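Phosphatase (Mycoplasma pneumoniae M129, PDB 1T71) probably acts as an iron-dependent phosphatase or phosphodiesterase of the calcineurin-like metallophosphoesterase class, perhaps on 2',3'-cyclic nucleotides. Local coordinates at residues M69-W74 / D156-T161; L93-S98 / N122-S127; V176-G181 / G197-T202; L191-K196 / I258-I263. All coordinates share one frame; numbering follows the deposited sequence.

Interaction 1 (M69-W74 / D156-T161); sequences MGNHTW and DFHAET. With FE (Fe (III) ion), chain C.
The imidazole of His-158 has the backbone of the 69-74 loop over one face and the amide of Asn-71 at its edge. Gly-70 CA sits 3.7 Å from the centroid of the His-158 ring and 20° off its normal, a CH-pi contact; Met-69 O lies over the same face, 3.9 Å from His-158 CD2. At the rim, Asn-71 OD1 lies in the ring plane, with amide and imidazole planes 33° apart. Close approach of the backbone is possible because Gly-70 carries no side chain on the surface turned to the ring. The Asn-71 side chain reaches inward with CG in the crowded position between the backbone N and the carbonyl carbon (chi1 51°), which brings OD1 to 2.2 Å from the FE ion. Glu-43 and His-183 bind the same iron. Within the type I turn 70-73, Thr-73 OG1 donates to Gly-70 O over 2.7 Å. Farther back, the Asp-156 carboxylate (OD2 8.9 Å from FE) is held by Thr-68, Asn-41 and Thr-182. Gly-70, Asn-71 and His-72 form the GNH signature of metallophosphoesterases, and His-72, by similarity, is the proton donor. His-158 is also a ligand of this iron. In the model its CE1 is the ring atom nearest the metal, 2.3 Å from FE, where a nitrogen would be expected, so the modelled ring orientation is probably reversed; the ferric charge probably polarises both the amide and the imidazole.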
loop_
_atom_site.group_PDB
_atom_site.type_symbol
_atom_site.label_atom_id
_atom_site.label_comp_id
_atom_site.label_asym_id
_atom_site.label_seq_id
_atom_site.Cartn_x
_atom_site.Cartn_y
_atom_site.Cartn_z
ATOM N N MET A 69 5.136 2.041 -2.712
ATOM C CA MET A 69 4.967 1.078 -3.800
ATOM C C MET A 69 5.183 -0.386 -3.418
ATOM O O MET A 69 4.916 -0.785 -2.285
ATOM C CB MET A 69 5.886 1.464 -4.967
ATOM C CG MET A 69 5.596 2.838 -5.575
ATOM S SD MET A 69 4.138 2.877 -6.657
ATOM C CE MET A 69 2.997 3.337 -5.614
ATOM N N GLY A 70 5.659 -1.188 -4.370
ATOM C CA GLY A 70 5.863 -2.603 -4.099
ATOM C C GLY A 70 6.660 -3.366 -5.139
ATOM O O GLY A 70 7.691 -2.890 -5.622
ATOM N N ASN A 71 6.194 -4.554 -5.496
ATOM C CA ASN A 71 6.930 -5.354 -6.461
ATOM C C ASN A 71 6.751 -4.935 -7.912
ATOM O O ASN A 71 7.588 -5.250 -8.746
ATOM C CB ASN A 71 6.606 -6.845 -6.281
ATOM C CG ASN A 71 5.122 -7.125 -6.262
ATOM O OD1 ASN A 71 4.382 -6.553 -5.465
ATOM N ND2 ASN A 71 4.678 -8.019 -7.137
ATOM N N HIS A 72 5.683 -4.208 -8.214
ATOM C CA HIS A 72 5.450 -3.757 -9.580
ATOM C C HIS A 72 5.817 -2.290 -9.761
ATOM O O HIS A 72 5.354 -1.629 -10.687
ATOM C CB HIS A 72 3.990 -3.991 -9.960
ATOM C CG HIS A 72 3.673 -5.426 -10.240
ATOM N ND1 HIS A 72 2.656 -6.106 -9.603
ATOM C CD2 HIS A 72 4.248 -6.312 -11.088
ATOM C CE1 HIS A 72 2.618 -7.350 -10.048
ATOM N NE2 HIS A 72 3.573 -7.500 -10.949
ATOM N N THR A 73 6.665 -1.794 -8.868
ATOM C CA THR A 73 7.106 -0.404 -8.908
ATOM C C THR A 73 7.649 0.065 -10.269
ATOM O O THR A 73 7.375 1.180 -10.710
ATOM C CB THR A 73 8.230 -0.145 -7.854
ATOM O OG1 THR A 73 7.732 -0.386 -6.527
ATOM C CG2 THR A 73 8.741 1.298 -7.959
ATOM N N TRP A 74 8.400 -0.795 -10.943
ATOM C CA TRP A 74 9.050 -0.405 -12.189
ATOM C C TRP A 74 8.439 -0.861 -13.506
ATOM O O TRP A 74 9.109 -0.830 -14.542
ATOM C CB TRP A 74 10.510 -0.862 -12.112
ATOM C CG TRP A 74 11.140 -0.501 -10.789
ATOM C CD1 TRP A 74 11.808 0.655 -10.482
ATOM C CD2 TRP A 74 11.077 -1.262 -9.573
ATOM N NE1 TRP A 74 12.158 0.659 -9.151
ATOM C CE2 TRP A 74 11.719 -0.501 -8.570
ATOM C CE3 TRP A 74 10.533 -2.510 -9.234
ATOM C CZ2 TRP A 74 11.833 -0.948 -7.247
ATOM C CZ3 TRP A 74 10.648 -2.956 -7.919
ATOM C CH2 TRP A 74 11.293 -2.174 -6.942
ATOM N N ASP A 156 5.416 0.728 5.335
ATOM C CA ASP A 156 4.553 -0.066 4.467
ATOM C C ASP A 156 5.390 -1.292 4.098
ATOM O O ASP A 156 6.318 -1.194 3.291
ATOM C CB ASP A 156 4.169 0.716 3.201
ATOM C CG ASP A 156 3.421 -0.143 2.179
ATOM O OD1 ASP A 156 2.898 0.398 1.175
ATOM O OD2 ASP A 156 3.361 -1.373 2.374
ATOM N N PHE A 157 5.075 -2.432 4.714
ATOM C CA PHE A 157 5.804 -3.678 4.464
ATOM C C PHE A 157 5.046 -4.477 3.415
ATOM O O PHE A 157 4.015 -5.085 3.704
ATOM C CB PHE A 157 5.923 -4.490 5.760
ATOM C CG PHE A 157 6.886 -5.650 5.679
ATOM C CD1 PHE A 157 6.637 -6.825 6.389
ATOM C CD2 PHE A 157 8.038 -5.573 4.899
ATOM C CE1 PHE A 157 7.522 -7.910 6.317
ATOM C CE2 PHE A 157 8.930 -6.649 4.819
ATOM C CZ PHE A 157 8.671 -7.821 5.528
ATOM N N HIS A 158 5.562 -4.464 2.194
ATOM C CA HIS A 158 4.935 -5.160 1.079
ATOM C C HIS A 158 5.411 -6.607 1.070
ATOM O O HIS A 158 6.447 -6.923 0.481
ATOM C CB HIS A 158 5.314 -4.456 -0.230
ATOM C CG HIS A 158 4.276 -4.573 -1.297
ATOM N ND1 HIS A 158 4.461 -5.333 -2.431
ATOM C CD2 HIS A 158 3.033 -4.047 -1.392
ATOM C CE1 HIS A 158 3.375 -5.267 -3.180
ATOM N NE2 HIS A 158 2.493 -4.494 -2.573
ATOM N N ALA A 159 4.648 -7.483 1.720
ATOM C CA ALA A 159 5.021 -8.892 1.822
ATOM C C ALA A 159 3.862 -9.840 1.554
ATOM O O ALA A 159 2.687 -9.459 1.646
ATOM C CB ALA A 159 5.614 -9.169 3.197
ATOM N N GLU A 160 4.200 -11.088 1.252
ATOM C CA GLU A 160 3.201 -12.097 0.914
ATOM C C GLU A 160 2.677 -12.933 2.078
ATOM O O GLU A 160 1.481 -13.167 2.197
ATOM C CB GLU A 160 3.788 -13.033 -0.150
ATOM C CG GLU A 160 2.827 -13.406 -1.267
ATOM C CD GLU A 160 1.758 -14.361 -0.814
ATOM O OE1 GLU A 160 0.771 -14.538 -1.547
ATOM O OE2 GLU A 160 1.909 -14.944 0.279
ATOM N N THR A 161 3.587 -13.370 2.934
ATOM C CA THR A 161 3.281 -14.246 4.056
ATOM C C THR A 161 2.809 -13.642 5.388
ATOM O O THR A 161 3.360 -12.648 5.856
ATOM C CB THR A 161 4.526 -15.127 4.305
ATOM O OG1 THR A 161 4.564 -16.175 3.326
ATOM C CG2 THR A 161 4.521 -15.704 5.668
HETATM FE FE FE C . 2.285 -6.562 -4.765
#

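Interaction 2 (L93-S98 / N122-S127); sequences LNLDTS and NLLGTS
One clear backbone hydrogen bond fastens an irregular loop to the end of a strand here, with no strand pairing between them. The contact ties the loop after strand 89-90 to strand 117-124, which lies next to strand 152-158 in a mixed sheet of the sandwich. Leu-93 N donates to Asn-122 O over 2.9 Å with an N-H...O angle of 168°; the N-H meets the oxygen in the carbonyl plane, so the bond is well formed. Leu-123 is bonded through its backbone to strand 152-158, whereas Asn-122 O serves the loop. Next along, Asn-94 turns its CB toward the strand, where it meets Leu-123 CD2 at 3.9 Å. Leu-123 CD2 also lies 4.1 Å from Leu-93 CB, so one branch of Leu-123 packs against two consecutive residues of the loop. The amide of Asn-94 spans two neighbours: OD1 is hydrogen-bonded to Thr-135 OG1, and ND2 comes within 2.9 Å of Leu-124 O. Further on, Leu-95 CD2 approaches Leu-124 CD1 tip to tip at 4.4 Å, a loose apolar contact. The loop then closes on itself in an Asx turn, Ser-98 N donating to the anti lone pair of Asp-96 OD1 over 2.6 Å, while Ser-98 OG reaches that oxygen from above the carboxylate plane at 2.7 Å. Helix 137-145 adds Val-140 beside Leu-93 and Asn-94, and Leu-141 beside Leu-123. Leu-124 extends to within about 4 Å of the side chains of the iron ligands Asn-71 and His-158. The buried Asn-94 side chain thus packs its CB on Leu-123, while Thr-135 satisfies OD1.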
loop_
_atom_site.group_PDB
_atom_site.type_symbol
_atom_site.label_atom_id
_atom_site.label_comp_id
_atom_site.label_asym_id
_atom_site.label_seq_id
_atom_site.Cartn_x
_atom_site.Cartn_y
_atom_site.Cartn_z
ATOM N N LEU A 93 13.015 0.231 -0.206
ATOM C CA LEU A 93 14.387 0.577 0.192
ATOM C C LEU A 93 15.311 -0.627 0.068
ATOM O O LEU A 93 16.494 -0.514 -0.247
ATOM C CB LEU A 93 14.383 1.056 1.653
ATOM C CG LEU A 93 15.715 1.398 2.330
ATOM C CD1 LEU A 93 16.379 2.576 1.624
ATOM C CD2 LEU A 93 15.453 1.751 3.788
ATOM N N ASN A 94 14.705 -1.771 0.342
ATOM C CA ASN A 94 15.267 -3.117 0.364
ATOM C C ASN A 94 15.929 -3.656 -0.929
ATOM O O ASN A 94 15.944 -4.871 -1.143
ATOM C CB ASN A 94 14.098 -4.030 0.760
ATOM C CG ASN A 94 14.528 -5.206 1.545
ATOM O OD1 ASN A 94 15.417 -5.097 2.394
ATOM N ND2 ASN A 94 13.894 -6.353 1.298
ATOM N N LEU A 95 16.491 -2.783 -1.765
ATOM C CA LEU A 95 17.071 -3.217 -3.046
ATOM C C LEU A 95 18.571 -3.535 -3.117
ATOM O O LEU A 95 19.410 -2.765 -2.654
ATOM C CB LEU A 95 16.728 -2.180 -4.125
ATOM C CG LEU A 95 15.241 -1.813 -4.253
ATOM C CD1 LEU A 95 15.068 -0.716 -5.298
ATOM C CD2 LEU A 95 14.427 -3.035 -4.631
ATOM N N ASP A 96 18.898 -4.675 -3.722
ATOM C CA ASP A 96 20.288 -5.104 -3.875
ATOM C C ASP A 96 20.929 -4.348 -5.039
ATOM O O ASP A 96 20.282 -4.103 -6.059
ATOM C CB ASP A 96 20.345 -6.615 -4.127
ATOM C CG ASP A 96 21.765 -7.126 -4.322
ATOM O OD1 ASP A 96 22.349 -6.881 -5.398
ATOM O OD2 ASP A 96 22.302 -7.767 -3.395
ATOM N N THR A 97 22.201 -3.990 -4.891
ATOM C CA THR A 97 22.899 -3.238 -5.929
ATOM C C THR A 97 22.954 -3.899 -7.305
ATOM O O THR A 97 23.145 -3.215 -8.308
ATOM C CB THR A 97 24.332 -2.877 -5.486
ATOM O OG1 THR A 97 24.998 -4.045 -4.990
ATOM C CG2 THR A 97 24.293 -1.809 -4.401
ATOM N N SER A 98 22.775 -5.215 -7.364
ATOM C CA SER A 98 22.801 -5.915 -8.646
ATOM C C SER A 98 21.582 -5.541 -9.488
ATOM O O SER A 98 21.575 -5.704 -10.710
ATOM C CB SER A 98 22.810 -7.427 -8.430
ATOM O OG SER A 98 21.609 -7.853 -7.809
ATOM N N ASN A 122 9.235 2.176 2.800
ATOM C CA ASN A 122 8.596 1.109 2.033
ATOM C C ASN A 122 9.618 -0.020 1.899
ATOM O O ASN A 122 10.777 0.223 1.578
ATOM C CB ASN A 122 8.185 1.664 0.653
ATOM C CG ASN A 122 7.482 0.631 -0.238
ATOM O OD1 ASN A 122 6.733 -0.237 0.239
ATOM N ND2 ASN A 122 7.700 0.749 -1.547
ATOM N N LEU A 123 9.194 -1.250 2.165
ATOM C CA LEU A 123 10.092 -2.401 2.077
ATOM C C LEU A 123 9.411 -3.592 1.412
ATOM O O LEU A 123 8.184 -3.697 1.416
ATOM C CB LEU A 123 10.553 -2.815 3.474
ATOM C CG LEU A 123 11.419 -1.832 4.266
ATOM C CD1 LEU A 123 11.188 -2.032 5.760
ATOM C CD2 LEU A 123 12.887 -2.043 3.909
ATOM N N LEU A 124 10.220 -4.484 0.845
ATOM C CA LEU A 124 9.722 -5.695 0.192
ATOM C C LEU A 124 10.005 -6.915 1.064
ATOM O O LEU A 124 11.133 -7.132 1.516
ATOM C CB LEU A 124 10.390 -5.882 -1.180
ATOM C CG LEU A 124 9.710 -5.246 -2.396
ATOM C CD1 LEU A 124 10.688 -5.174 -3.560
ATOM C CD2 LEU A 124 8.491 -6.069 -2.782
ATOM N N GLY A 125 8.972 -7.711 1.301
ATOM C CA GLY A 125 9.141 -8.898 2.117
ATOM C C GLY A 125 9.980 -9.923 1.388
ATOM O O GLY A 125 9.974 -9.992 0.158
ATOM N N THR A 126 10.710 -10.729 2.144
ATOM C CA THR A 126 11.552 -11.745 1.540
ATOM C C THR A 126 10.685 -12.864 0.961
ATOM O O THR A 126 11.140 -13.641 0.124
ATOM C CB THR A 126 12.525 -12.316 2.583
ATOM O OG1 THR A 126 13.569 -13.030 1.916
ATOM C CG2 THR A 126 11.796 -13.257 3.531
ATOM N N SER A 127 9.429 -12.925 1.405
ATOM C CA SER A 127 8.477 -13.938 0.950
ATOM C C SER A 127 7.819 -13.612 -0.396
ATOM O O SER A 127 6.997 -14.381 -0.893
ATOM C CB SER A 127 7.382 -14.148 2.007
ATOM O OG SER A 127 6.604 -12.971 2.194
#

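Interaction 3 (V176-G181 / G197-T202); sequences VTTIFG and GSAYIT
Phe-180 leans across the neighbouring strand so that two of its ring carbons meet different residues: CD1 lies 3.5 Å from Ile-201 CG2, and CE1 lies 3.9 Å from Ala-199 CB. The Phe-180 and Ile-201 side chains cross obliquely. Within its own strand, Thr-178 CB sits over one face of the phenyl ring, toward the rim. On the other face of the sheet Tyr-200 runs with CG anti to its backbone N (chi1 173°), and its CD1 touches Ile-179 CG2 at 3.7 Å; Ile-179 CB lies at the edge of the Tyr-200 ring, in its plane. Strands 178-181 and 199-201 are parallel neighbours, 13° apart, in one of the two mixed sheets of the metallophosphoesterase beta sandwich. Phe-180 and Ile-201 face Val-246 of the other sheet, whereas Ile-179 and Tyr-200 pack on helix 162-172. Backbone bonds alternate across the pair: Ile-179 N to Ala-199 O at 2.9 Å and Gly-181 N to Ile-201 O at 3.0 Å both run nearly along the C=O axis. Ala-199 N to Thr-177 O is also 3.0 Å, but Ile-201 N to Ile-179 O is weak at 3.4 Å. Ser-198 OG lies 2.6 Å from Val-176 O, with Asp-173 O as its rival acceptor.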
loop_
_atom_site.group_PDB
_atom_site.type_symbol
_atom_site.label_atom_id
_atom_site.label_comp_id
_atom_site.label_asym_id
_atom_site.label_seq_id
_atom_site.Cartn_x
_atom_site.Cartn_y
_atom_site.Cartn_z
ATOM N N VAL A 176 8.829 1.763 15.914
ATOM C CA VAL A 176 8.249 2.513 14.808
ATOM C C VAL A 176 6.812 2.903 15.149
ATOM O O VAL A 176 6.223 2.358 16.086
ATOM C CB VAL A 176 8.304 1.664 13.505
ATOM C CG1 VAL A 176 7.203 2.053 12.556
ATOM C CG2 VAL A 176 9.657 1.861 12.827
ATOM N N THR A 177 6.257 3.857 14.408
ATOM C CA THR A 177 4.893 4.310 14.650
ATOM C C THR A 177 3.871 3.323 14.089
ATOM O O THR A 177 2.950 2.919 14.792
ATOM C CB THR A 177 4.639 5.693 14.014
ATOM O OG1 THR A 177 5.668 6.603 14.420
ATOM C CG2 THR A 177 3.286 6.238 14.452
ATOM N N THR A 178 4.023 2.944 12.822
ATOM C CA THR A 178 3.089 1.994 12.221
ATOM C C THR A 178 3.778 0.951 11.355
ATOM O O THR A 178 4.809 1.210 10.734
ATOM C CB THR A 178 2.012 2.690 11.341
ATOM O OG1 THR A 178 2.599 3.123 10.110
ATOM C CG2 THR A 178 1.428 3.894 12.054
ATOM N N ILE A 179 3.186 -0.235 11.337
ATOM C CA ILE A 179 3.659 -1.355 10.544
ATOM C C ILE A 179 2.424 -1.816 9.771
ATOM O O ILE A 179 1.600 -2.562 10.307
ATOM C CB ILE A 179 4.125 -2.523 11.435
ATOM C CG1 ILE A 179 5.300 -2.094 12.319
ATOM C CG2 ILE A 179 4.503 -3.714 10.571
ATOM C CD1 ILE A 179 6.580 -1.846 11.563
ATOM N N PHE A 180 2.276 -1.352 8.532
ATOM C CA PHE A 180 1.125 -1.742 7.716
ATOM C C PHE A 180 1.545 -2.682 6.596
ATOM O O PHE A 180 2.395 -2.334 5.772
ATOM C CB PHE A 180 0.440 -0.519 7.090
ATOM C CG PHE A 180 -0.197 0.420 8.084
ATOM C CD1 PHE A 180 -0.683 -0.046 9.304
ATOM C CD2 PHE A 180 -0.366 1.767 7.767
ATOM C CE1 PHE A 180 -1.330 0.817 10.193
ATOM C CE2 PHE A 180 -1.013 2.638 8.650
ATOM C CZ PHE A 180 -1.495 2.162 9.862
ATOM N N GLY A 181 0.958 -3.874 6.570
ATOM C CA GLY A 181 1.276 -4.822 5.519
ATOM C C GLY A 181 0.416 -4.585 4.282
ATOM O O GLY A 181 -0.730 -4.145 4.387
ATOM N N GLY A 197 2.164 0.569 21.713
ATOM C CA GLY A 197 1.816 1.891 21.233
ATOM C C GLY A 197 1.935 2.168 19.751
ATOM O O GLY A 197 1.898 3.329 19.345
ATOM N N SER A 198 2.091 1.127 18.942
ATOM C CA SER A 198 2.173 1.311 17.498
ATOM C C SER A 198 0.861 0.872 16.877
ATOM O O SER A 198 -0.045 0.405 17.567
ATOM C CB SER A 198 3.298 0.466 16.905
ATOM O OG SER A 198 4.553 0.874 17.404
ATOM N N ALA A 199 0.754 1.039 15.567
ATOM C CA ALA A 199 -0.431 0.600 14.853
ATOM C C ALA A 199 0.044 -0.548 13.965
ATOM O O ALA A 199 1.114 -0.465 13.359
ATOM C CB ALA A 199 -0.995 1.729 14.009
ATOM N N TYR A 200 -0.729 -1.628 13.912
ATOM C CA TYR A 200 -0.372 -2.781 13.085
ATOM C C TYR A 200 -1.580 -3.402 12.402
ATOM O O TYR A 200 -2.691 -3.358 12.928
ATOM C CB TYR A 200 0.286 -3.884 13.923
ATOM C CG TYR A 200 0.512 -5.167 13.134
ATOM C CD1 TYR A 200 1.534 -5.257 12.190
ATOM C CD2 TYR A 200 -0.327 -6.272 13.295
ATOM C CE1 TYR A 200 1.718 -6.404 11.427
ATOM C CE2 TYR A 200 -0.153 -7.437 12.529
ATOM C CZ TYR A 200 0.873 -7.491 11.595
ATOM O OH TYR A 200 1.052 -8.616 10.812
ATOM N N ILE A 201 -1.342 -3.983 11.230
ATOM C CA ILE A 201 -2.368 -4.691 10.475
ATOM C C ILE A 201 -1.626 -5.575 9.472
ATOM O O ILE A 201 -0.721 -5.114 8.770
ATOM C CB ILE A 201 -3.357 -3.723 9.757
ATOM C CG1 ILE A 201 -4.516 -4.530 9.166
ATOM C CG2 ILE A 201 -2.648 -2.929 8.679
ATOM C CD1 ILE A 201 -5.602 -3.678 8.511
ATOM N N THR A 202 -1.991 -6.853 9.423
ATOM C CA THR A 202 -1.328 -7.790 8.524
ATOM C C THR A 202 -1.422 -7.343 7.071
ATOM O O THR A 202 -0.441 -7.431 6.336
ATOM C CB THR A 202 -1.897 -9.215 8.694
ATOM O OG1 THR A 202 -1.602 -9.673 10.019
ATOM C CG2 THR A 202 -1.257 -10.177 7.693
#

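Interaction 4 (L191-K196 / I258-I263); sequences LRITPK and IKTEAI
Leu-191 CD1 touches the peptide joining Glu-261 to Ala-262, 3.4 Å from Glu-261 C and 3.3 Å from Ala-262 N, while its CD2 lies 4.0 Å from Thr-260 CB. This packing joins the margins of the two sheets of the beta sandwich: strand 192-193 ends one, strand 259-267 the other, and the touching parts run 178° apart. No hydrogen bond crosses; the side chains of Leu-191 and Ile-193 pack on Thr-260 and on the 258-263 backbone. Thr-260 is the shared partner, since Ile-193 CG1 meets its CG2 at 3.9 Å. Both threonine branches are turned to the contact, OG1 in the crowded position between backbone N and carbonyl carbon (chi1 62°). Beyond Thr-260, the Ile-193 CD1 tip reaches 3.5 Å from Ile-258 C. Ile-258 and Lys-259 both face Glu-249 of strand 241-249, a classic beta bulge at this end of the strand. On the opposite sheet, Arg-192 is bonded through its backbone to Tyr-200. Thr-194 OG1 accepts from Lys-196 N over 3.3 Å, making an ST turn, and is hydrogen-bonded to Asp-173 and Ser-198 as well. Arg-192, whose CB points away from the 258-263 segment, donates from NE to Ile-193 O over 2.9 Å at 169°.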
loop_
_atom_site.group_PDB
_atom_site.type_symbol
_atom_site.label_atom_id
_atom_site.label_comp_id
_atom_site.label_asym_id
_atom_site.label_seq_id
_atom_site.Cartn_x
_atom_site.Cartn_y
_atom_site.Cartn_z
ATOM N N LEU A 191 -6.276 -5.097 12.444
ATOM C CA LEU A 191 -6.029 -3.738 12.926
ATOM C C LEU A 191 -6.123 -3.490 14.424
ATOM O O LEU A 191 -7.103 -3.865 15.067
ATOM C CB LEU A 191 -6.968 -2.757 12.217
ATOM C CG LEU A 191 -6.448 -1.393 11.723
ATOM C CD1 LEU A 191 -7.565 -0.370 11.857
ATOM C CD2 LEU A 191 -5.227 -0.934 12.494
ATOM N N ARG A 192 -5.098 -2.840 14.971
ATOM C CA ARG A 192 -5.089 -2.484 16.384
ATOM C C ARG A 192 -3.897 -1.624 16.759
ATOM O O ARG A 192 -2.918 -1.515 16.009
ATOM C CB ARG A 192 -5.061 -3.733 17.275
ATOM C CG ARG A 192 -3.705 -4.442 17.310
ATOM C CD ARG A 192 -3.656 -5.515 18.400
ATOM N NE ARG A 192 -3.544 -4.929 19.735
ATOM C CZ ARG A 192 -3.538 -5.631 20.866
ATOM N NH1 ARG A 192 -3.642 -6.959 20.842
ATOM N NH2 ARG A 192 -3.419 -5.004 22.031
ATOM N N ILE A 193 -4.008 -1.003 17.931
ATOM C CA ILE A 193 -2.931 -0.218 18.502
ATOM C C ILE A 193 -2.262 -1.364 19.260
ATOM O O ILE A 193 -2.948 -2.117 19.952
ATOM C CB ILE A 193 -3.464 0.832 19.511
ATOM C CG1 ILE A 193 -4.269 1.902 18.771
ATOM C CG2 ILE A 193 -2.302 1.449 20.290
ATOM C CD1 ILE A 193 -4.812 3.011 19.665
ATOM N N THR A 194 -0.951 -1.528 19.110
ATOM C CA THR A 194 -0.255 -2.627 19.779
ATOM C C THR A 194 -0.006 -2.329 21.256
ATOM O O THR A 194 -0.143 -1.188 21.696
ATOM C CB THR A 194 1.113 -2.915 19.122
ATOM O OG1 THR A 194 2.008 -1.833 19.403
ATOM C CG2 THR A 194 0.970 -3.061 17.594
ATOM N N PRO A 195 0.363 -3.358 22.039
ATOM C CA PRO A 195 0.635 -3.185 23.471
ATOM C C PRO A 195 1.810 -2.240 23.695
ATOM O O PRO A 195 2.044 -1.798 24.825
ATOM C CB PRO A 195 0.961 -4.604 23.940
ATOM C CG PRO A 195 0.166 -5.463 23.008
ATOM C CD PRO A 195 0.393 -4.785 21.672
ATOM N N LYS A 196 2.554 -1.954 22.620
ATOM C CA LYS A 196 3.711 -1.056 22.679
ATOM C C LYS A 196 3.399 0.341 22.142
ATOM O O LYS A 196 4.278 1.194 22.086
ATOM C CB LYS A 196 4.890 -1.622 21.887
ATOM C CG LYS A 196 5.938 -2.362 22.707
ATOM C CD LYS A 196 5.632 -3.829 22.847
ATOM C CE LYS A 196 6.839 -4.578 23.412
ATOM N NZ LYS A 196 8.056 -4.399 22.573
ATOM N N ILE A 258 -2.807 6.881 19.060
ATOM C CA ILE A 258 -3.905 7.073 19.992
ATOM C C ILE A 258 -5.223 6.501 19.502
ATOM O O ILE A 258 -6.133 6.271 20.294
ATOM C CB ILE A 258 -4.085 8.585 20.288
ATOM C CG1 ILE A 258 -2.940 9.071 21.175
ATOM C CG2 ILE A 258 -5.427 8.851 20.951
ATOM C CD1 ILE A 258 -3.005 10.553 21.476
ATOM N N LYS A 259 -5.326 6.271 18.201
ATOM C CA LYS A 259 -6.559 5.738 17.645
ATOM C C LYS A 259 -6.369 5.138 16.259
ATOM O O LYS A 259 -5.495 5.560 15.503
ATOM C CB LYS A 259 -7.616 6.851 17.604
ATOM C CG LYS A 259 -8.885 6.498 16.845
ATOM C CD LYS A 259 -10.048 7.415 17.212
ATOM C CE LYS A 259 -10.485 7.195 18.663
ATOM N NZ LYS A 259 -11.792 7.867 18.980
ATOM N N THR A 260 -7.184 4.134 15.947
ATOM C CA THR A 260 -7.149 3.472 14.651
ATOM C C THR A 260 -8.529 2.944 14.308
ATOM O O THR A 260 -9.292 2.551 15.188
ATOM C CB THR A 260 -6.188 2.270 14.623
ATOM O OG1 THR A 260 -6.628 1.286 15.569
ATOM C CG2 THR A 260 -4.774 2.707 14.944
ATOM N N GLU A 261 -8.838 2.937 13.017
ATOM C CA GLU A 261 -10.117 2.441 12.534
ATOM C C GLU A 261 -9.947 1.975 11.094
ATOM O O GLU A 261 -9.316 2.656 10.287
ATOM C CB GLU A 261 -11.176 3.543 12.578
ATOM C CG GLU A 261 -12.585 3.016 12.368
ATOM C CD GLU A 261 -13.594 4.108 12.087
ATOM O OE1 GLU A 261 -13.632 5.103 12.839
ATOM O OE2 GLU A 261 -14.362 3.966 11.112
ATOM N N ALA A 262 -10.503 0.814 10.777
ATOM C CA ALA A 262 -10.417 0.287 9.423
ATOM C C ALA A 262 -11.411 1.025 8.526
ATOM O O ALA A 262 -12.544 1.286 8.929
ATOM C CB ALA A 262 -10.728 -1.205 9.421
ATOM N N ILE A 263 -10.983 1.362 7.315
ATOM C CA ILE A 263 -11.847 2.054 6.368
ATOM C C ILE A 263 -12.200 1.099 5.233
ATOM O O ILE A 263 -11.307 0.555 4.585
ATOM C CB ILE A 263 -11.146 3.274 5.751
ATOM C CG1 ILE A 263 -10.716 4.245 6.852
ATOM C CG2 ILE A 263 -12.073 3.945 4.741
ATOM C CD1 ILE A 263 -9.839 5.382 6.352
#

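All four interactions reach one mixed sheet, in which strands 117-124, 152-158, 178-182, 199-201 and 192-193 follow in that order. Interactions 1 and 2 have centres about 9 Å apart and meet through the paired strands 152-158 and 117-124; along the chain interaction 2 falls within the span of interaction 1. Interaction 1 closes before interactions 3 and 4 open. Interaction 3 is about 16 Å from interaction 1, joined to it by strands 152-158 and 178-182. The segments of interactions 3 and 4 alternate in sequence, and their centres lie about 8 Å apart. The path thus runs from the iron site outward to the sandwich margin, where interaction 4 joins the second sheet.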